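Local coordinates for sorbitol dehydrogenase (PDB 5ITG), which probably oxidises D-sorbitol to L-sorbose with NADP as hydride acceptor, at residues 174-179 with 211-216; 167-172 with 204-209; 152-157 with 161-166. All blocks are in the same frame, centred on the assembly; numbering follows the deposited sequence.

Interaction 1: residues 174-179 with 211-216; sequences RRWDAG and PELAKW
Both W176 (chi1 178°) and W216 (chi1 -174°) carry CG trans to the backbone nitrogen, which sends each indole straight out from its helix, past the other in the opposite direction. The result is a face-to-face stack. The two five-membered rings have centroids 3.4 Å apart and planes inclined by only 13°, while the six-membered rings run off to opposite ends and each lies against the other residue's beta carbon. The evidence is reciprocal: W176 CB sits 3.5 Å from the centroid of the W216 six-membered ring, almost on its normal, and W216 CB sits 3.9 Å from the corresponding W176 centroid, giving two CH-pi contacts. The tightest approach is W176 CD1 to W216 NE1 at 3.2 Å. The indole nitrogens, W176 NE1 and W216 NE1, are also close, but as two donors they make no hydrogen bond. Farther out, L213 CD1 touches W176 CE3 at 3.8 Å and meets the ring obliquely. On the face of W176 turned from W216, D177 OD1 stands 4.0 Å above the W176 ring plane, toward the rim. With an alanine at W176 the W216 indole loses its stacking mate and would probably be freer to turn, with a gap opened beside L213 CD1. Just beyond W176 the helix ends in a Schellman motif at G179, with positive phi. The contact thus joins the carboxyl end of helix 164-177 to the first turns of helix 211-220; R175 reaches the carbonyls of L118, at the end of helix 111-119, and of D120 just past it, and W216 rests on A182, ahead of strand 184-187.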
loop_
_atom_site.group_PDB
_atom_site.type_symbol
_atom_site.label_atom_id
_atom_site.label_comp_id
_atom_site.label_asym_id
_atom_site.label_seq_id
_atom_site.Cartn_x
_atom_site.Cartn_y
_atom_site.Cartn_z
ATOM N N ARG A 174 2.983 -12.556 -28.541
ATOM C CA ARG A 174 3.682 -13.781 -28.906
ATOM C C ARG A 174 2.958 -15.033 -28.436
ATOM O O ARG A 174 2.867 -16.019 -29.179
ATOM C CB ARG A 174 5.112 -13.754 -28.358
ATOM C CG ARG A 174 5.943 -12.623 -28.945
ATOM C CD ARG A 174 7.404 -12.733 -28.568
ATOM N NE ARG A 174 8.155 -11.583 -29.054
ATOM C CZ ARG A 174 9.464 -11.423 -28.896
ATOM N NH1 ARG A 174 10.176 -12.347 -28.264
ATOM N NH2 ARG A 174 10.058 -10.333 -29.368
ATOM N N ARG A 175 2.434 -14.995 -27.212
ATOM C CA ARG A 175 1.706 -16.134 -26.670
ATOM C C ARG A 175 0.484 -16.386 -27.556
ATOM O O ARG A 175 0.177 -17.526 -27.905
ATOM C CB ARG A 175 1.276 -15.862 -25.215
ATOM C CG ARG A 175 2.452 -15.759 -24.225
ATOM C CD ARG A 175 2.019 -15.311 -22.808
ATOM N NE ARG A 175 1.290 -16.348 -22.077
ATOM C CZ ARG A 175 1.810 -17.118 -21.122
ATOM N NH1 ARG A 175 3.076 -16.977 -20.752
ATOM N NH2 ARG A 175 1.063 -18.052 -20.547
ATOM N N TRP A 176 -0.196 -15.308 -27.930
ATOM C CA TRP A 176 -1.376 -15.401 -28.776
ATOM C C TRP A 176 -1.037 -15.988 -30.148
ATOM O O TRP A 176 -1.639 -16.976 -30.579
ATOM C CB TRP A 176 -2.004 -14.014 -28.936
ATOM C CG TRP A 176 -3.210 -13.968 -29.836
ATOM C CD1 TRP A 176 -4.144 -14.945 -30.009
ATOM C CD2 TRP A 176 -3.638 -12.857 -30.630
ATOM N NE1 TRP A 176 -5.132 -14.511 -30.864
ATOM C CE2 TRP A 176 -4.844 -13.231 -31.258
ATOM C CE3 TRP A 176 -3.119 -11.580 -30.871
ATOM C CZ2 TRP A 176 -5.540 -12.376 -32.109
ATOM C CZ3 TRP A 176 -3.814 -10.728 -31.719
ATOM C CH2 TRP A 176 -5.011 -11.130 -32.327
ATOM N N ASP A 177 -0.057 -15.387 -30.819
ATOM C CA ASP A 177 0.356 -15.837 -32.143
ATOM C C ASP A 177 0.883 -17.271 -32.179
ATOM O O ASP A 177 0.729 -17.956 -33.188
ATOM C CB ASP A 177 1.407 -14.880 -32.732
ATOM C CG ASP A 177 0.818 -13.523 -33.117
ATOM O OD1 ASP A 177 -0.411 -13.437 -33.311
ATOM O OD2 ASP A 177 1.580 -12.544 -33.248
ATOM N N ALA A 178 1.497 -17.727 -31.091
ATOM C CA ALA A 178 2.034 -19.080 -31.039
ATOM C C ALA A 178 1.008 -20.105 -30.554
ATOM O O ALA A 178 1.311 -21.291 -30.437
ATOM C CB ALA A 178 3.265 -19.113 -30.155
ATOM N N GLY A 179 -0.206 -19.645 -30.270
ATOM C CA GLY A 179 -1.242 -20.550 -29.814
ATOM C C GLY A 179 -1.274 -20.765 -28.310
ATOM O O GLY A 179 -1.944 -21.680 -27.827
ATOM N N PRO A 211 -5.049 -2.592 -32.457
ATOM C CA PRO A 211 -6.421 -2.790 -31.978
ATOM C C PRO A 211 -6.832 -4.253 -31.808
ATOM O O PRO A 211 -7.440 -4.616 -30.800
ATOM C CB PRO A 211 -7.252 -2.061 -33.028
ATOM C CG PRO A 211 -6.360 -0.907 -33.383
ATOM C CD PRO A 211 -5.017 -1.590 -33.537
ATOM N N GLU A 212 -6.510 -5.091 -32.787
ATOM C CA GLU A 212 -6.855 -6.505 -32.695
ATOM C C GLU A 212 -6.167 -7.153 -31.495
ATOM O O GLU A 212 -6.732 -8.029 -30.838
ATOM C CB GLU A 212 -6.442 -7.236 -33.970
ATOM C CG GLU A 212 -7.203 -6.809 -35.207
ATOM C CD GLU A 212 -6.684 -7.489 -36.459
ATOM O OE1 GLU A 212 -6.523 -8.731 -36.436
ATOM O OE2 GLU A 212 -6.444 -6.783 -37.464
ATOM N N LEU A 213 -4.938 -6.727 -31.220
ATOM C CA LEU A 213 -4.178 -7.265 -30.096
ATOM C C LEU A 213 -4.813 -6.865 -28.767
ATOM O O LEU A 213 -4.899 -7.673 -27.847
ATOM C CB LEU A 213 -2.735 -6.759 -30.133
ATOM C CG LEU A 213 -1.875 -7.137 -28.921
ATOM C CD1 LEU A 213 -1.845 -8.646 -28.745
ATOM C CD2 LEU A 213 -0.468 -6.587 -29.110
ATOM N N ALA A 214 -5.255 -5.613 -28.674
ATOM C CA ALA A 214 -5.884 -5.118 -27.452
ATOM C C ALA A 214 -7.188 -5.866 -27.225
ATOM O O ALA A 214 -7.534 -6.205 -26.092
ATOM C CB ALA A 214 -6.146 -3.626 -27.563
ATOM N N LYS A 215 -7.908 -6.121 -28.314
ATOM C CA LYS A 215 -9.169 -6.843 -28.233
ATOM C C LYS A 215 -8.932 -8.216 -27.619
ATOM O O LYS A 215 -9.653 -8.631 -26.709
ATOM C CB LYS A 215 -9.787 -6.996 -29.627
ATOM C CG LYS A 215 -11.065 -7.819 -29.644
ATOM C CD LYS A 215 -11.576 -8.045 -31.064
ATOM C CE LYS A 215 -12.834 -8.901 -31.062
ATOM N NZ LYS A 215 -13.930 -8.296 -30.246
ATOM N N TRP A 216 -7.909 -8.912 -28.115
ATOM C CA TRP A 216 -7.570 -10.242 -27.618
ATOM C C TRP A 216 -7.200 -10.220 -26.137
ATOM O O TRP A 216 -7.653 -11.066 -25.365
ATOM C CB TRP A 216 -6.391 -10.837 -28.398
ATOM C CG TRP A 216 -6.105 -12.262 -28.004
ATOM C CD1 TRP A 216 -6.820 -13.369 -28.367
ATOM C CD2 TRP A 216 -5.084 -12.723 -27.107
ATOM N NE1 TRP A 216 -6.312 -14.488 -27.751
ATOM C CE2 TRP A 216 -5.247 -14.120 -26.973
ATOM C CE3 TRP A 216 -4.050 -12.091 -26.402
ATOM C CZ2 TRP A 216 -4.412 -14.897 -26.162
ATOM C CZ3 TRP A 216 -3.223 -12.865 -25.598
ATOM C CH2 TRP A 216 -3.409 -14.253 -25.484
#

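Interaction 2: residues 167-172 with 204-209; sequences YVVEAL and GYAKAR
V169 packs against Y205 and A206 where two helices of the Rossmann domain cross at -57°, with their local axes 9.8 Å apart. Helix 164-177 belongs to the beta-alpha-beta crossover between parallel strands 125-128 and 184-187, and helix 194-209 lies across it. The tight half of the contact is wholly apolar and centred on V169, which buries far more surface here than any other residue of helix segment 167-172. Its CB meets Y205 CD1 at 3.7 Å, approaching the ring obliquely, whereas CG1 lies in the ring plane at its edge. The valine torsion (chi1 170°), with CG1 trans to the backbone nitrogen and CG2 beside it, turns both methyls to A206 CB. V169 CG2 reaches A206 CB at 4.1 Å, and V169 CG1 approaches A206 CA at 4.0 Å; the small side chain probably helps V169 approach the A206 backbone. The opposite kind of contact is found one residue on, toward the partly exposed R209. Here E170 OE1 and R209 NH2 are 4.4 Å apart, too far for a salt bridge, and no direct hydrogen bond joins segments 167-172 and 204-209. The glutamate's firmer partners are on its own helix, since OE2 forms salt bridges with R173 and R174, which would probably weaken the pull between E170 and R209. Between the two side chains a water spans the distance: it donates to E170 OE1 at 2.7 Å and accepts a weak bond from R209 NE at 2.8 Å.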
loop_
_atom_site.group_PDB
_atom_site.type_symbol
_atom_site.label_atom_id
_atom_site.label_comp_id
_atom_site.label_asym_id
_atom_site.label_seq_id
_atom_site.Cartn_x
_atom_site.Cartn_y
_atom_site.Cartn_z
ATOM N N TYR A 167 6.925 -4.941 -22.515
ATOM C CA TYR A 167 7.254 -6.336 -22.231
ATOM C C TYR A 167 6.010 -7.207 -22.120
ATOM O O TYR A 167 5.924 -8.273 -22.731
ATOM C CB TYR A 167 8.041 -6.439 -20.923
ATOM C CG TYR A 167 9.535 -6.235 -21.060
ATOM C CD1 TYR A 167 10.348 -7.234 -21.599
ATOM C CD2 TYR A 167 10.137 -5.051 -20.639
ATOM C CE1 TYR A 167 11.732 -7.059 -21.715
ATOM C CE2 TYR A 167 11.522 -4.864 -20.752
ATOM C CZ TYR A 167 12.309 -5.872 -21.291
ATOM O OH TYR A 167 13.669 -5.694 -21.409
ATOM N N VAL A 168 5.051 -6.747 -21.324
ATOM C CA VAL A 168 3.818 -7.490 -21.097
ATOM C C VAL A 168 2.982 -7.658 -22.357
ATOM O O VAL A 168 2.569 -8.768 -22.684
ATOM C CB VAL A 168 2.968 -6.808 -19.991
ATOM C CG1 VAL A 168 1.572 -7.409 -19.943
ATOM C CG2 VAL A 168 3.659 -6.992 -18.640
ATOM N N VAL A 169 2.730 -6.565 -23.064
ATOM C CA VAL A 169 1.935 -6.645 -24.279
ATOM C C VAL A 169 2.636 -7.451 -25.379
ATOM O O VAL A 169 1.993 -8.240 -26.067
ATOM C CB VAL A 169 1.560 -5.233 -24.775
ATOM C CG1 VAL A 169 0.946 -5.297 -26.166
ATOM C CG2 VAL A 169 0.556 -4.608 -23.794
ATOM N N GLU A 170 3.947 -7.273 -25.541
ATOM C CA GLU A 170 4.671 -8.041 -26.555
ATOM C C GLU A 170 4.632 -9.524 -26.178
ATOM O O GLU A 170 4.483 -10.391 -27.041
ATOM C CB GLU A 170 6.123 -7.560 -26.669
ATOM C CG GLU A 170 7.010 -8.411 -27.576
ATOM C CD GLU A 170 6.589 -8.403 -29.048
ATOM O OE1 GLU A 170 5.596 -7.735 -29.414
ATOM O OE2 GLU A 170 7.266 -9.079 -29.848
ATOM N N ALA A 171 4.761 -9.822 -24.886
ATOM C CA ALA A 171 4.718 -11.213 -24.444
ATOM C C ALA A 171 3.343 -11.811 -24.754
ATOM O O ALA A 171 3.234 -12.948 -25.228
ATOM C CB ALA A 171 5.009 -11.302 -22.944
ATOM N N LEU A 172 2.292 -11.040 -24.491
ATOM C CA LEU A 172 0.937 -11.507 -24.754
ATOM C C LEU A 172 0.715 -11.721 -26.251
ATOM O O LEU A 172 0.049 -12.673 -26.658
ATOM C CB LEU A 172 -0.080 -10.510 -24.192
ATOM C CG LEU A 172 -0.164 -10.535 -22.659
ATOM C CD1 LEU A 172 -0.936 -9.339 -22.143
ATOM C CD2 LEU A 172 -0.819 -11.841 -22.219
ATOM N N GLY A 204 -4.080 0.392 -22.882
ATOM C CA GLY A 204 -3.816 1.669 -23.516
ATOM C C GLY A 204 -2.641 1.509 -24.464
ATOM O O GLY A 204 -2.636 2.068 -25.560
ATOM N N TYR A 205 -1.639 0.739 -24.041
ATOM C CA TYR A 205 -0.464 0.498 -24.868
ATOM C C TYR A 205 -0.825 -0.473 -25.984
ATOM O O TYR A 205 -0.451 -0.276 -27.142
ATOM C CB TYR A 205 0.675 -0.080 -24.025
ATOM C CG TYR A 205 1.914 -0.444 -24.819
ATOM C CD1 TYR A 205 1.991 -1.647 -25.518
ATOM C CD2 TYR A 205 3.009 0.419 -24.876
ATOM C CE1 TYR A 205 3.130 -1.987 -26.257
ATOM C CE2 TYR A 205 4.155 0.093 -25.613
ATOM C CZ TYR A 205 4.206 -1.111 -26.298
ATOM O OH TYR A 205 5.329 -1.446 -27.022
ATOM N N ALA A 206 -1.559 -1.522 -25.624
ATOM C CA ALA A 206 -1.980 -2.530 -26.586
ATOM C C ALA A 206 -2.774 -1.914 -27.736
ATOM O O ALA A 206 -2.579 -2.278 -28.898
ATOM C CB ALA A 206 -2.821 -3.600 -25.884
ATOM N N LYS A 207 -3.670 -0.988 -27.410
ATOM C CA LYS A 207 -4.490 -0.338 -28.429
ATOM C C LYS A 207 -3.615 0.414 -29.426
ATOM O O LYS A 207 -3.833 0.342 -30.634
ATOM C CB LYS A 207 -5.476 0.635 -27.785
ATOM C CG LYS A 207 -6.417 1.283 -28.780
ATOM C CD LYS A 207 -7.305 2.318 -28.113
ATOM C CE LYS A 207 -8.309 2.875 -29.102
ATOM N NZ LYS A 207 -9.120 1.772 -29.698
ATOM N N ALA A 208 -2.625 1.134 -28.914
ATOM C CA ALA A 208 -1.725 1.888 -29.774
ATOM C C ALA A 208 -0.906 0.929 -30.626
ATOM O O ALA A 208 -0.620 1.212 -31.784
ATOM C CB ALA A 208 -0.802 2.762 -28.934
ATOM N N ARG A 209 -0.538 -0.204 -30.039
ATOM C CA ARG A 209 0.257 -1.218 -30.727
ATOM C C ARG A 209 -0.536 -1.856 -31.868
ATOM O O ARG A 209 -0.056 -1.931 -33.003
ATOM C CB ARG A 209 0.694 -2.293 -29.728
ATOM C CG ARG A 209 1.500 -3.435 -30.318
ATOM C CD ARG A 209 2.907 -3.001 -30.689
ATOM N NE ARG A 209 3.654 -4.094 -31.301
ATOM C CZ ARG A 209 3.379 -4.616 -32.492
ATOM N NH1 ARG A 209 2.369 -4.144 -33.211
ATOM N NH2 ARG A 209 4.113 -5.613 -32.965
HETATM O O HOH W 1 4.130 -5.552 -28.899
#

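Interaction 3: residues 152-157 with 161-166; sequences KADLKN and PSTVFG
D154 receives two consecutive backbone amides across the turn between two helices. S162 N donates to D154 OD1 at 3.0 Å, on the syn side but 28° out of the carboxylate plane, with a weak second branch to OD2. T163 N donates to D154 OD2 at 2.9 Å, at the syn lone pair of that oxygen, so the two amides together fix the rotation of the carboxylate. Hydroxyl bonds form the second group. T163 OG1 donates to D154 OD2 at 2.7 Å, coming from above the carboxylate plane, 46° out of it, so that OD2 is gripped by two donors from different directions. S162 OG adds only a weak bond to OD1. In T163 the hydroxyl occupies the position between the backbone nitrogen and carbonyl carbon (chi1 72°), which turns OG1 back over the first turn of the helix that follows. There it accepts from G166 N at 3.0 Å. T163 is therefore the N-cap of helix 164-177, and D154, from the last turns of helix 149-156, is a second-shell residue that orients the capping hydroxyl by accepting its hydrogen bond, leaving the oxygen to accept from G166 N. The amino end of the helix, together with these donors, would probably favour a negative charge on this buried carboxylate. Van der Waals contacts add to the surroundings of OD2: P161 CB lies 3.3 Å from D154 OD2, and G166 CA lies 3.4 Å from the same oxygen. Any beta carbon at G166 would point toward the aspartate and come within 2.1 Å of D154 OD2, a clash that glycine avoids.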
loop_
_atom_site.group_PDB
_atom_site.type_symbol
_atom_site.label_atom_id
_atom_site.label_comp_id
_atom_site.label_asym_id
_atom_site.label_seq_id
_atom_site.Cartn_x
_atom_site.Cartn_y
_atom_site.Cartn_z
ATOM N N LYS A 152 6.916 5.590 -26.466
ATOM C CA LYS A 152 7.004 5.824 -27.901
ATOM C C LYS A 152 8.119 4.981 -28.504
ATOM O O LYS A 152 7.977 4.436 -29.598
ATOM C CB LYS A 152 7.251 7.308 -28.180
ATOM C CG LYS A 152 6.145 8.222 -27.660
ATOM C CD LYS A 152 6.468 9.696 -27.896
ATOM C CE LYS A 152 6.545 10.026 -29.382
ATOM N NZ LYS A 152 5.268 9.698 -30.081
ATOM N N ALA A 153 9.230 4.864 -27.787
ATOM C CA ALA A 153 10.351 4.071 -28.272
ATOM C C ALA A 153 9.934 2.608 -28.375
ATOM O O ALA A 153 10.285 1.911 -29.335
ATOM C CB ALA A 153 11.545 4.219 -27.334
ATOM N N ASP A 154 9.190 2.135 -27.378
ATOM C CA ASP A 154 8.721 0.756 -27.383
ATOM C C ASP A 154 7.798 0.542 -28.570
ATOM O O ASP A 154 7.834 -0.507 -29.221
ATOM C CB ASP A 154 7.974 0.443 -26.083
ATOM C CG ASP A 154 8.907 0.042 -24.964
ATOM O OD1 ASP A 154 10.100 0.414 -25.029
ATOM O OD2 ASP A 154 8.449 -0.634 -24.018
ATOM N N LEU A 155 6.968 1.542 -28.843
ATOM C CA LEU A 155 6.030 1.473 -29.954
ATOM C C LEU A 155 6.785 1.400 -31.288
ATOM O O LEU A 155 6.291 0.822 -32.256
ATOM C CB LEU A 155 5.096 2.692 -29.911
ATOM C CG LEU A 155 3.597 2.469 -29.644
ATOM C CD1 LEU A 155 3.373 1.348 -28.653
ATOM C CD2 LEU A 155 2.979 3.762 -29.127
ATOM N N LYS A 156 7.989 1.968 -31.330
ATOM C CA LYS A 156 8.799 1.943 -32.546
ATOM C C LYS A 156 9.415 0.557 -32.738
ATOM O O LYS A 156 9.401 0.016 -33.843
ATOM C CB LYS A 156 9.900 3.004 -32.481
ATOM C CG LYS A 156 10.704 3.156 -33.771
ATOM C CD LYS A 156 11.581 4.406 -33.731
ATOM C CE LYS A 156 12.366 4.586 -35.027
ATOM N NZ LYS A 156 13.163 5.847 -35.019
ATOM N N ASN A 157 9.956 -0.014 -31.665
ATOM C CA ASN A 157 10.539 -1.352 -31.720
ATOM C C ASN A 157 9.945 -2.238 -30.623
ATOM O O ASN A 157 10.633 -2.620 -29.674
ATOM C CB ASN A 157 12.063 -1.296 -31.573
ATOM C CG ASN A 157 12.743 -0.704 -32.795
ATOM O OD1 ASN A 157 12.845 0.515 -32.935
ATOM N ND2 ASN A 157 13.195 -1.573 -33.698
ATOM N N PRO A 161 11.284 -4.133 -26.306
ATOM C CA PRO A 161 10.784 -3.083 -25.413
ATOM C C PRO A 161 11.618 -2.883 -24.151
ATOM O O PRO A 161 12.439 -3.734 -23.800
ATOM C CB PRO A 161 9.388 -3.580 -25.084
ATOM C CG PRO A 161 9.635 -5.041 -24.904
ATOM C CD PRO A 161 10.523 -5.383 -26.099
ATOM N N SER A 162 11.397 -1.758 -23.475
ATOM C CA SER A 162 12.101 -1.458 -22.230
ATOM C C SER A 162 11.107 -1.148 -21.106
ATOM O O SER A 162 11.475 -1.144 -19.934
ATOM C CB SER A 162 13.038 -0.259 -22.405
ATOM O OG SER A 162 12.300 0.937 -22.569
ATOM N N THR A 163 9.850 -0.881 -21.456
ATOM C CA THR A 163 8.846 -0.572 -20.436
ATOM C C THR A 163 8.040 -1.812 -20.076
ATOM O O THR A 163 7.938 -2.752 -20.870
ATOM C CB THR A 163 7.860 0.528 -20.901
ATOM O OG1 THR A 163 6.975 -0.003 -21.893
ATOM C CG2 THR A 163 8.614 1.718 -21.478
ATOM N N VAL A 164 7.469 -1.815 -18.876
ATOM C CA VAL A 164 6.676 -2.953 -18.431
ATOM C C VAL A 164 5.535 -3.156 -19.416
ATOM O O VAL A 164 5.181 -4.282 -19.747
ATOM C CB VAL A 164 6.120 -2.732 -16.986
ATOM C CG1 VAL A 164 5.103 -1.602 -16.968
ATOM C CG2 VAL A 164 5.520 -4.023 -16.454
ATOM N N PHE A 165 4.973 -2.055 -19.903
ATOM C CA PHE A 165 3.876 -2.120 -20.865
ATOM C C PHE A 165 4.337 -2.859 -22.119
ATOM O O PHE A 165 3.654 -3.759 -22.616
ATOM C CB PHE A 165 3.433 -0.709 -21.245
ATOM C CG PHE A 165 3.349 0.223 -20.080
ATOM C CD1 PHE A 165 2.413 0.015 -19.073
ATOM C CD2 PHE A 165 4.221 1.295 -19.974
ATOM C CE1 PHE A 165 2.349 0.864 -17.971
ATOM C CE2 PHE A 165 4.165 2.149 -18.881
ATOM C CZ PHE A 165 3.224 1.931 -17.874
ATOM N N GLY A 166 5.501 -2.465 -22.629
ATOM C CA GLY A 166 6.039 -3.093 -23.821
ATOM C C GLY A 166 6.322 -4.575 -23.645
ATOM O O GLY A 166 6.003 -5.376 -24.523
#

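In the fold
Following the chain from the N terminus, interaction 3 comes first and closes the short turn between helices 149-156 and 164-177. Helix 164-177 then enters interaction 2 near its middle and interaction 1 at its end. Each of these closes a long excursion through strand 184-187 to helices 194-209 and 211-220 respectively. Their segments alternate along the chain, so interactions 1 and 2 cross, whereas interaction 3 precedes both in series. Interactions 1 and 2, and likewise 2 and 3, have centres about 9 Å apart and touch, through L213 on V169 and Y205 on D154; the centres of interactions 1 and 3 are about 17 Å apart, without touching. Helix 164-177, shared by all three, ties helices 149-156, 194-209 and 211-220 together within the Rossmann domain.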